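Local structure of THUMP domain-containing protein (Pyrococcus horikoshii, 1VBK) at residues Arg31-Thr36 and Asn63-Val68. The protein is of unknown function but probably binds RNA and ATP, as do the ThiI-type tRNA-modifying enzymes it resembles. Residues are numbered along the deposited sequence; the frame is centred on the assembly and turned at random.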
loop_
_atom_site.group_PDB
_atom_site.type_symbol
_atom_site.label_atom_id
_atom_site.label_comp_id
_atom_site.label_asym_id
_atom_site.label_seq_id
_atom_site.Cartn_x
_atom_site.Cartn_y
_atom_site.Cartn_z
ATOM N N ARG A 31 -5.210 -10.235 20.521
ATOM C CA ARG A 31 -5.030 -9.382 21.695
ATOM C C ARG A 31 -6.031 -8.224 21.656
ATOM O O ARG A 31 -6.684 -7.918 22.654
ATOM C CB ARG A 31 -3.610 -8.813 21.739
ATOM C CG ARG A 31 -3.376 -7.854 22.901
ATOM C CD ARG A 31 -2.007 -7.200 22.814
ATOM N NE ARG A 31 -1.828 -6.503 21.543
ATOM C CZ ARG A 31 -2.480 -5.400 21.191
ATOM N NH1 ARG A 31 -3.364 -4.850 22.015
ATOM N NH2 ARG A 31 -2.257 -4.854 20.003
ATOM N N GLU A 32 -6.136 -7.581 20.497
ATOM C CA GLU A 32 -7.055 -6.461 20.322
ATOM C C GLU A 32 -8.491 -6.868 20.623
ATOM O O GLU A 32 -9.228 -6.126 21.271
ATOM C CB GLU A 32 -6.967 -5.919 18.895
ATOM C CG GLU A 32 -5.756 -5.046 18.634
ATOM C CD GLU A 32 -5.849 -3.711 19.349
ATOM O OE1 GLU A 32 -6.831 -2.976 19.101
ATOM O OE2 GLU A 32 -4.948 -3.397 20.157
ATOM N N ALA A 33 -8.881 -8.052 20.159
ATOM C CA ALA A 33 -10.233 -8.555 20.384
ATOM C C ALA A 33 -10.538 -8.786 21.861
ATOM O O ALA A 33 -11.575 -8.350 22.364
ATOM C CB ALA A 33 -10.444 -9.842 19.610
ATOM N N LEU A 34 -9.642 -9.482 22.554
ATOM C CA LEU A 34 -9.840 -9.769 23.970
ATOM C C LEU A 34 -9.829 -8.497 24.822
ATOM O O LEU A 34 -10.643 -8.344 25.737
ATOM C CB LEU A 34 -8.770 -10.753 24.461
ATOM C CG LEU A 34 -8.829 -12.146 23.808
ATOM C CD1 LEU A 34 -7.679 -13.005 24.311
ATOM C CD2 LEU A 34 -10.153 -12.811 24.129
ATOM N N VAL A 35 -8.912 -7.584 24.521
ATOM C CA VAL A 35 -8.827 -6.337 25.272
ATOM C C VAL A 35 -10.087 -5.501 25.043
ATOM O O VAL A 35 -10.660 -4.962 25.987
ATOM C CB VAL A 35 -7.569 -5.525 24.868
ATOM C CG1 VAL A 35 -7.571 -4.165 25.558
ATOM C CG2 VAL A 35 -6.316 -6.296 25.264
ATOM N N THR A 36 -10.520 -5.407 23.791
ATOM C CA THR A 36 -11.714 -4.645 23.453
ATOM C C THR A 36 -12.947 -5.189 24.175
ATOM O O THR A 36 -13.770 -4.422 24.671
ATOM C CB THR A 36 -11.973 -4.666 21.927
ATOM O OG1 THR A 36 -10.871 -4.055 21.249
ATOM C CG2 THR A 36 -13.243 -3.908 21.589
ATOM N N ASN A 63 -15.483 -17.513 22.555
ATOM C CA ASN A 63 -16.643 -16.925 21.896
ATOM C C ASN A 63 -16.325 -15.618 21.180
ATOM O O ASN A 63 -16.974 -15.280 20.194
ATOM C CB ASN A 63 -17.777 -16.720 22.903
ATOM C CG ASN A 63 -18.488 -18.017 23.246
ATOM O OD1 ASN A 63 -19.339 -18.056 24.136
ATOM N ND2 ASN A 63 -18.149 -19.087 22.530
ATOM N N VAL A 64 -15.335 -14.882 21.676
ATOM C CA VAL A 64 -14.927 -13.630 21.041
ATOM C C VAL A 64 -14.062 -13.959 19.823
ATOM O O VAL A 64 -14.258 -13.414 18.739
ATOM C CB VAL A 64 -14.077 -12.756 21.997
ATOM C CG1 VAL A 64 -13.404 -11.630 21.222
ATOM C CG2 VAL A 64 -14.957 -12.188 23.110
ATOM N N LEU A 65 -13.108 -14.867 20.015
ATOM C CA LEU A 65 -12.186 -15.247 18.954
ATOM C C LEU A 65 -12.846 -15.835 17.712
ATOM O O LEU A 65 -12.229 -15.888 16.647
ATOM C CB LEU A 65 -11.119 -16.199 19.508
ATOM C CG LEU A 65 -10.265 -15.533 20.597
ATOM C CD1 LEU A 65 -9.079 -16.415 20.945
ATOM C CD2 LEU A 65 -9.775 -14.167 20.111
ATOM N N VAL A 66 -14.089 -16.280 17.840
ATOM C CA VAL A 66 -14.804 -16.811 16.684
ATOM C C VAL A 66 -14.897 -15.719 15.615
ATOM O O VAL A 66 -14.972 -16.009 14.422
ATOM C CB VAL A 66 -16.251 -17.250 17.056
ATOM C CG1 VAL A 66 -17.028 -17.606 15.796
ATOM C CG2 VAL A 66 -16.212 -18.446 17.988
ATOM N N ARG A 67 -14.881 -14.460 16.046
ATOM C CA ARG A 67 -14.997 -13.341 15.108
ATOM C C ARG A 67 -13.680 -12.818 14.544
ATOM O O ARG A 67 -13.657 -11.782 13.869
ATOM C CB ARG A 67 -15.763 -12.186 15.761
ATOM C CG ARG A 67 -17.197 -12.545 16.161
ATOM C CD ARG A 67 -18.004 -11.297 16.492
ATOM N NE ARG A 67 -17.402 -10.514 17.569
ATOM C CZ ARG A 67 -17.492 -10.814 18.861
ATOM N NH1 ARG A 67 -16.905 -10.042 19.764
ATOM N NH2 ARG A 67 -18.182 -11.875 19.252
ATOM N N VAL A 68 -12.592 -13.533 14.806
ATOM C CA VAL A 68 -11.270 -13.140 14.322
ATOM C C VAL A 68 -10.891 -13.932 13.069
ATOM O O VAL A 68 -10.670 -15.144 13.130
ATOM C CB VAL A 68 -10.205 -13.365 15.417
ATOM C CG1 VAL A 68 -8.806 -13.038 14.886
ATOM C CG2 VAL A 68 -10.530 -12.490 16.625
#
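Ala33, near the C-terminal end of helix 19-36, faces Val64 and Leu65 of helix 58-65 and Val68 in the turn that follows. Its single methyl is the bump here, and the three branched residues supply methyls around it. Val64 CG1, anti to its backbone N (chi1 167°), comes closest, 3.8 Å from Ala33 CB, and also rests near Ala33 O. Val68 CG2 meets the same methyl at 4.0 Å, and Leu65 CD2 touches it more loosely. Branching at CB suits both valines, since it sets a methyl close to the backbone. The short alanine side chain suits the close approach of the backbones, with the CA atoms of Ala33 and Val64 6.9 Å apart. Val68 can join because Leu65 to Val68 form a type I turn, closed by Val68 N on Leu65 O, which brings Val68 back against helix 19-36. One residue along, Leu34 reaches across by its tip: its CD2 lies 4.3 Å from Leu65 CD2 and fits beside Val64 CB. Both leucines suit this place because their longer stems carry methyls inward from bonds that do not start out facing the partner. No hydrogen bond crosses; the side chains that meet are apolar and buried. In the ThiI ferredoxin-like domain the contact joins helix 19-36 to helix 58-65 and its turn, with Leu65 continuing onto Ile30 and Ile74 of strand 71-81, Val68 onto Leu26, and Tyr232 touching Ala33 from a loop.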